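Local coordinates for odorant binding protein ASP5 (Apis mellifera, PDB 3R72) that probably binds and carries small hydrophobic odorant molecules in the honeybee antenna, and here holds n-butyl-benzenesulfonamide in its helical pocket, at residues G36-D41 with Y107-Y112; Q71-M76 with I83-V88. All coordinates share one frame; numbering follows the deposited sequence. Where two conformers were deposited one is given.

Contact 1. Residues G36-D41 with Y107-Y112. With NBB (N-butyl-benzenesulfonamide), chain B.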
loop_
_atom_site.group_PDB
_atom_site.type_symbol
_atom_site.label_atom_id
_atom_site.label_comp_id
_atom_site.label_asym_id
_atom_site.label_seq_id
_atom_site.Cartn_x
_atom_site.Cartn_y
_atom_site.Cartn_z
ATOM N N GLY A 36 -3.223 1.293 12.812
ATOM C CA GLY A 36 -1.913 0.868 13.299
ATOM C C GLY A 36 -1.866 -0.572 13.792
ATOM O O GLY A 36 -0.908 -0.963 14.462
ATOM N N GLU A 37 -2.885 -1.363 13.453
ATOM C CA GLU A 37 -2.916 -2.777 13.812
ATOM C C GLU A 37 -2.203 -3.554 12.717
ATOM O O GLU A 37 -2.738 -3.720 11.621
ATOM C CB GLU A 37 -4.359 -3.244 13.991
ATOM C CG GLU A 37 -5.098 -2.477 15.075
ATOM C CD GLU A 37 -6.576 -2.830 15.200
ATOM O OE1 GLU A 37 -7.100 -3.673 14.453
ATOM O OE2 GLU A 37 -7.232 -2.245 16.086
ATOM N N PHE A 38 -0.984 -4.000 13.019
ATOM C CA PHE A 38 -0.144 -4.762 12.097
ATOM C C PHE A 38 0.257 -6.097 12.743
ATOM O O PHE A 38 1.412 -6.318 13.114
ATOM C CB PHE A 38 1.088 -3.948 11.693
ATOM C CG PHE A 38 0.766 -2.769 10.818
ATOM C CD1 PHE A 38 0.484 -2.943 9.481
ATOM C CD2 PHE A 38 0.744 -1.495 11.330
ATOM C CE1 PHE A 38 0.208 -1.869 8.669
ATOM C CE2 PHE A 38 0.465 -0.411 10.512
ATOM C CZ PHE A 38 0.190 -0.603 9.184
ATOM N N PRO A 39 -0.701 -7.013 12.889
ATOM C CA PRO A 39 -0.358 -8.318 13.443
ATOM C C PRO A 39 0.560 -9.093 12.487
ATOM O O PRO A 39 0.597 -8.836 11.262
ATOM C CB PRO A 39 -1.711 -9.008 13.557
ATOM C CG PRO A 39 -2.539 -8.368 12.468
ATOM C CD PRO A 39 -2.113 -6.934 12.475
ATOM N N ASP A 40 1.321 -10.021 13.038
ATOM C CA ASP A 40 2.180 -10.875 12.224
ATOM C C ASP A 40 1.353 -11.985 11.585
ATOM O O ASP A 40 1.529 -13.168 11.871
ATOM C CB ASP A 40 3.305 -11.442 13.088
ATOM C CG ASP A 40 4.323 -12.192 12.291
ATOM O OD1 ASP A 40 4.696 -13.296 12.741
ATOM O OD2 ASP A 40 4.734 -11.693 11.220
ATOM N N ASP A 41 0.450 -11.584 10.700
ATOM C CA ASP A 41 -0.566 -12.440 10.102
ATOM C C ASP A 41 -0.224 -12.594 8.634
ATOM O O ASP A 41 -0.339 -11.649 7.863
ATOM C CB ASP A 41 -1.939 -11.784 10.300
ATOM C CG ASP A 41 -3.084 -12.600 9.765
ATOM O OD1 ASP A 41 -2.931 -13.214 8.701
ATOM O OD2 ASP A 41 -4.158 -12.597 10.393
ATOM N N TYR A 107 7.010 -2.832 3.938
ATOM C CA TYR A 107 7.004 -1.561 3.224
ATOM C C TYR A 107 5.785 -0.720 3.611
ATOM O O TYR A 107 5.885 0.481 3.877
ATOM C CB TYR A 107 7.059 -1.823 1.701
ATOM C CG TYR A 107 7.128 -0.539 0.924
ATOM C CD1 TYR A 107 8.340 0.128 0.800
ATOM C CD2 TYR A 107 6.013 0.039 0.370
ATOM C CE1 TYR A 107 8.443 1.339 0.167
ATOM C CE2 TYR A 107 6.115 1.253 -0.285
ATOM C CZ TYR A 107 7.335 1.899 -0.367
ATOM O OH TYR A 107 7.438 3.119 -0.969
ATOM N N VAL A 108 4.626 -1.363 3.669
ATOM C CA VAL A 108 3.401 -0.698 4.088
ATOM C C VAL A 108 3.550 -0.141 5.516
ATOM O O VAL A 108 3.154 0.983 5.787
ATOM C CB VAL A 108 2.189 -1.664 3.952
ATOM C CG1 VAL A 108 0.942 -1.058 4.583
ATOM C CG2 VAL A 108 1.963 -1.993 2.481
ATOM N N GLN A 109 4.129 -0.921 6.417
ATOM C CA GLN A 109 4.385 -0.464 7.785
ATOM C C GLN A 109 5.346 0.722 7.808
ATOM O O GLN A 109 5.175 1.633 8.617
ATOM C CB GLN A 109 4.951 -1.589 8.638
ATOM C CG GLN A 109 3.923 -2.615 9.026
ATOM C CD GLN A 109 4.558 -3.833 9.635
ATOM O OE1 GLN A 109 4.990 -4.749 8.922
ATOM N NE2 GLN A 109 4.635 -3.853 10.947
ATOM N N CYS A 110 6.348 0.739 6.938
ATOM C CA CYS A 110 7.249 1.886 6.860
ATOM C C CYS A 110 6.480 3.142 6.476
ATOM O O CYS A 110 6.664 4.202 7.063
ATOM C CB CYS A 110 8.374 1.627 5.863
ATOM S SG CYS A 110 9.538 3.015 5.717
ATOM N N HIS A 111 5.587 3.025 5.505
ATOM C CA HIS A 111 4.758 4.159 5.116
ATOM C C HIS A 111 3.898 4.648 6.286
ATOM O O HIS A 111 3.805 5.854 6.539
ATOM C CB HIS A 111 3.876 3.758 3.941
ATOM C CG HIS A 111 4.411 4.194 2.617
ATOM N ND1 HIS A 111 5.486 3.630 1.959
ATOM C CD2 HIS A 111 3.952 5.167 1.806
ATOM C CE1 HIS A 111 5.669 4.258 0.806
ATOM N NE2 HIS A 111 4.751 5.197 0.693
ATOM N N TYR A 112 3.253 3.723 6.986
ATOM C CA TYR A 112 2.455 4.071 8.152
ATOM C C TYR A 112 3.285 4.852 9.169
ATOM O O TYR A 112 2.865 5.912 9.650
ATOM C CB TYR A 112 1.875 2.801 8.798
ATOM C CG TYR A 112 1.036 3.112 10.023
ATOM C CD1 TYR A 112 -0.323 3.395 9.916
ATOM C CD2 TYR A 112 1.610 3.176 11.282
ATOM C CE1 TYR A 112 -1.079 3.712 11.032
ATOM C CE2 TYR A 112 0.863 3.499 12.388
ATOM C CZ TYR A 112 -0.477 3.759 12.256
ATOM O OH TYR A 112 -1.244 4.080 13.353
HETATM O O1S NBB B . 1.706 0.455 -3.450
HETATM S S NBB B . 0.659 1.249 -2.920
HETATM O O2S NBB B . -0.648 0.653 -2.944
HETATM N N10 NBB B . 0.625 2.598 -3.780
HETATM C C11 NBB B . 1.816 3.408 -3.927
HETATM C C12 NBB B . 1.494 4.890 -3.956
HETATM C C13 NBB B . 1.006 5.444 -2.618
HETATM C C14 NBB B . 2.138 5.511 -1.615
HETATM C C4 NBB B . 1.032 1.656 -1.376
HETATM C C5 NBB B . 0.113 2.407 -0.640
HETATM C C6 NBB B . 0.388 2.788 0.682
HETATM C C1 NBB B . 1.575 2.426 1.298
HETATM C C2 NBB B . 2.484 1.668 0.597
HETATM C C3 NBB B . 2.226 1.289 -0.719
#

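Contact 2. Residues Q71-M76 with I83-V88. With NBB (N-butyl-benzenesulfonamide), chain C.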
loop_
_atom_site.group_PDB
_atom_site.type_symbol
_atom_site.label_atom_id
_atom_site.label_comp_id
_atom_site.label_asym_id
_atom_site.label_seq_id
_atom_site.Cartn_x
_atom_site.Cartn_y
_atom_site.Cartn_z
ATOM N N GLN A 71 2.183 6.280 -9.160
ATOM C CA GLN A 71 0.875 6.068 -8.545
ATOM C C GLN A 71 0.553 7.164 -7.551
ATOM O O GLN A 71 -0.579 7.651 -7.510
ATOM C CB GLN A 71 0.780 4.694 -7.888
ATOM C CG GLN A 71 0.711 3.546 -8.887
ATOM C CD GLN A 71 -0.640 3.420 -9.596
ATOM O OE1 GLN A 71 -1.542 4.218 -9.405
ATOM N NE2 GLN A 71 -0.804 2.345 -10.347
ATOM N N LEU A 72 1.519 7.572 -6.735
ATOM C CA LEU A 72 1.233 8.629 -5.779
ATOM C C LEU A 72 0.948 9.952 -6.519
ATOM O O LEU A 72 0.068 10.702 -6.107
ATOM C CB LEU A 72 2.287 8.709 -4.687
ATOM C CG LEU A 72 3.623 9.380 -4.941
ATOM C CD1 LEU A 72 3.494 10.908 -4.862
ATOM C CD2 LEU A 72 4.679 8.860 -3.977
ATOM N N GLU A 73 1.630 10.199 -7.634
ATOM C CA GLU A 73 1.378 11.400 -8.433
ATOM C C GLU A 73 -0.026 11.425 -9.036
ATOM O O GLU A 73 -0.620 12.489 -9.155
ATOM C CB GLU A 73 2.425 11.554 -9.543
ATOM C CG GLU A 73 3.810 11.911 -8.993
ATOM C CD GLU A 73 4.953 11.788 -10.006
ATOM O OE1 GLU A 73 4.806 11.036 -10.993
ATOM O OE2 GLU A 73 6.024 12.408 -9.793
ATOM N N ILE A 74 -0.553 10.257 -9.401
ATOM C CA ILE A 74 -1.881 10.163 -10.013
ATOM C C ILE A 74 -3.016 10.016 -9.000
ATOM O O ILE A 74 -4.186 10.124 -9.380
ATOM C CB ILE A 74 -1.967 8.980 -11.013
ATOM C CG1 ILE A 74 -3.192 9.130 -11.909
ATOM C CG2 ILE A 74 -2.050 7.655 -10.291
ATOM C CD1 ILE A 74 -3.149 10.340 -12.739
ATOM N N THR A 75 -2.700 9.738 -7.732
ATOM C CA THR A 75 -3.750 9.504 -6.733
ATOM C C THR A 75 -3.754 10.370 -5.480
ATOM O O THR A 75 -4.762 10.402 -4.784
ATOM C CB THR A 75 -3.775 8.025 -6.279
ATOM O OG1 THR A 75 -2.552 7.713 -5.604
ATOM C CG2 THR A 75 -3.995 7.075 -7.457
ATOM N N MET A 76 -2.647 11.023 -5.140
ATOM C CA MET A 76 -2.637 11.857 -3.938
ATOM C C MET A 76 -3.169 13.240 -4.239
ATOM O O MET A 76 -2.993 13.738 -5.351
ATOM C CB MET A 76 -1.234 11.990 -3.374
ATOM C CG MET A 76 -0.706 10.722 -2.752
ATOM S SD MET A 76 0.752 11.003 -1.755
ATOM C CE MET A 76 0.024 11.459 -0.185
ATOM N N ILE A 83 5.145 15.552 0.081
ATOM C CA ILE A 83 5.219 14.806 1.324
ATOM C C ILE A 83 5.216 13.299 1.023
ATOM O O ILE A 83 5.990 12.544 1.616
ATOM C CB ILE A 83 4.057 15.176 2.295
ATOM C CG1 ILE A 83 4.175 16.625 2.790
ATOM C CG2 ILE A 83 3.982 14.203 3.462
ATOM C CD1 ILE A 83 5.586 17.165 2.914
ATOM N N GLY A 84 4.370 12.861 0.097
ATOM C CA GLY A 84 4.366 11.457 -0.289
ATOM C C GLY A 84 5.680 11.007 -0.913
ATOM O O GLY A 84 6.168 9.908 -0.627
ATOM N N LYS A 85 6.258 11.838 -1.779
ATOM C CA LYS A 85 7.564 11.521 -2.362
ATOM C C LYS A 85 8.628 11.382 -1.280
ATOM O O LYS A 85 9.515 10.546 -1.388
ATOM C CB LYS A 85 7.985 12.564 -3.401
ATOM C CG LYS A 85 7.227 12.482 -4.696
ATOM C CD LYS A 85 7.653 13.548 -5.694
ATOM C CE LYS A 85 6.969 13.313 -7.033
ATOM N NZ LYS A 85 7.212 14.400 -8.015
ATOM N N GLU A 86 8.559 12.210 -0.238
ATOM C CA GLU A 86 9.511 12.132 0.861
ATOM C C GLU A 86 9.337 10.854 1.666
ATOM O O GLU A 86 10.327 10.294 2.136
ATOM C CB GLU A 86 9.411 13.376 1.739
ATOM C CG GLU A 86 9.893 14.613 1.025
ATOM C CD GLU A 86 9.822 15.845 1.879
ATOM O OE1 GLU A 86 10.880 16.374 2.184
ATOM O OE2 GLU A 86 8.722 16.315 2.216
ATOM N N ILE A 87 8.109 10.370 1.796
ATOM C CA ILE A 87 7.889 9.084 2.460
ATOM C C ILE A 87 8.486 7.942 1.643
ATOM O O ILE A 87 9.189 7.087 2.183
ATOM C CB ILE A 87 6.396 8.838 2.742
ATOM C CG1 ILE A 87 5.866 9.842 3.770
ATOM C CG2 ILE A 87 6.173 7.397 3.228
ATOM C CD1 ILE A 87 4.356 9.778 3.987
ATOM N N VAL A 88 8.246 7.937 0.339
ATOM C CA VAL A 88 8.848 6.922 -0.531
ATOM C C VAL A 88 10.372 7.004 -0.477
ATOM O O VAL A 88 11.069 5.981 -0.415
ATOM C CB VAL A 88 8.354 7.060 -1.982
ATOM C CG1 VAL A 88 9.061 6.046 -2.881
ATOM C CG2 VAL A 88 6.825 6.856 -2.027
HETATM O O1S NBB C . -3.253 3.758 -2.345
HETATM S S NBB C . -2.979 4.405 -3.598
HETATM O O2S NBB C . -1.720 4.034 -4.178
HETATM N N10 NBB C . -2.953 5.981 -3.333
HETATM C C11 NBB C . -4.097 6.645 -2.733
HETATM C C12 NBB C . -3.690 7.941 -2.046
HETATM C C13 NBB C . -4.892 8.818 -1.729
HETATM C C14 NBB C . -5.741 8.229 -0.629
HETATM C C4 NBB C . -4.154 4.095 -4.677
HETATM C C5 NBB C . -3.874 3.917 -6.040
HETATM C C6 NBB C . -4.881 3.660 -6.973
HETATM C C1 NBB C . -6.201 3.602 -6.548
HETATM C C2 NBB C . -6.497 3.781 -5.208
HETATM C C3 NBB C . -5.485 4.024 -4.279
#

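Contact 1. Residues G36-D41 with Y107-Y112
The ring of Phe-38 reaches from the loop after helix 27-32 onto helix 100-114 in the mainly helical PBP/GOBP fold, where it meets Gln-109 with one face and Tyr-112 with its edge. The bond from CA to CB of Phe-38 points toward the helix, and CG stands anti to the carbonyl carbon (chi1 -69°). Gln-109 lies over one face of the ring: its CG sits 3.7 Å from the ring centroid, a CH-pi contact that suits the flexible methylene chain of a glutamine at a partly exposed site. The Phe-38 ring then turns its edge to the face of Tyr-112 in a T-shaped pair, planes at 71° and centroids 5.3 Å apart, with Phe-38 CE2 3.6 Å from Tyr-112 CG. A second T-shaped pair joins Tyr-112 to Phe-119. Deeper in, Val-108 CG1 approaches Phe-38 CE1 at 4.2 Å.

Gly-36 is the C' residue of a Schellman motif ending the preceding helix; its positive phi favours glycine, and a CB would collide with the tyrosine hydroxyl. On the helix's pocket side, the ligand's phenyl carbons lie over the ring face of His-111. At the outer end, Tyr-112 OH stands 3.3 Å from Gly-36 CA.

Contact 2. Residues Q71-M76 with I83-V88
Leu-72 points from helix 65-75 at Gly-84 and Val-88 of helix 81-91, the two helices forming an antiparallel helical hairpin of the PBP/GOBP fold. Their local axes run at 159° and come within 10.3 Å. The leucine holds CG between its backbone N and carbonyl carbon (chi1 79°), a crowded position, and its two methyls divide the work. CD2 meets Val-88 CG2 at 3.5 Å, the two side chains crossing obliquely, and also lies near Gly-84 O; CD1 comes to the aliphatic CG of Lys-85, whose chain crosses the leucine at about a right angle. Branched apolar residues suit this buried seam.

With no side chain, Gly-84 lets the sulfur of Met-76 reach its CA. Met-76 SD lies 3.9 Å from Gly-84 CA, where any CB would clash with the sulfur.

Toward the outside, Lys-85 extends fully beyond CG and crosses Glu-73 at about a right angle. Its NZ forms a salt bridge with Glu-73 OE2 at 2.9 Å, weak as a hydrogen bond. Long, flexible charged chains let this pair bridge the two helices at their more exposed side while their backbones stay apart.

Thr-75 faces the pocket instead. Its OG1 donates to Gln-71 O from above the carbonyl plane, 40° out of it, at 2.7 Å, and CG2 packs on the ligand's phenyl carbons C5 and C6. An alanine here would probably leave Gln-71 O without its hydroxyl donor and open a gap beside the ligand's ring. A threonine suits the site by offering a polar branch and an apolar one, and its OG1 lies 2.9 Å from N10 of the ligand.

The centres of contacts 1 and 2 lie about 18 Å apart, yet the two meet through helices 81-91 and 100-114, consecutive in the chain. The imidazole ring of His-111 packs on Ile-87 and Val-88, and Tyr-107 OH lies 3.9 Å from Val-88 CG1. Val-88 thus touches Leu-72 in contact 2 and the pocket-lining residues of contact 1. Contact 2 is nested along the chain within the loop that contact 1 closes. Two n-butyl-benzenesulfonamide molecules occupy the pocket: Tyr-107, His-111 and Leu-72 line the site of one, Thr-75 that of the other. The Cys-91 to Cys-110 disulfide also ties helix 81-91 to helix 100-114 covalently.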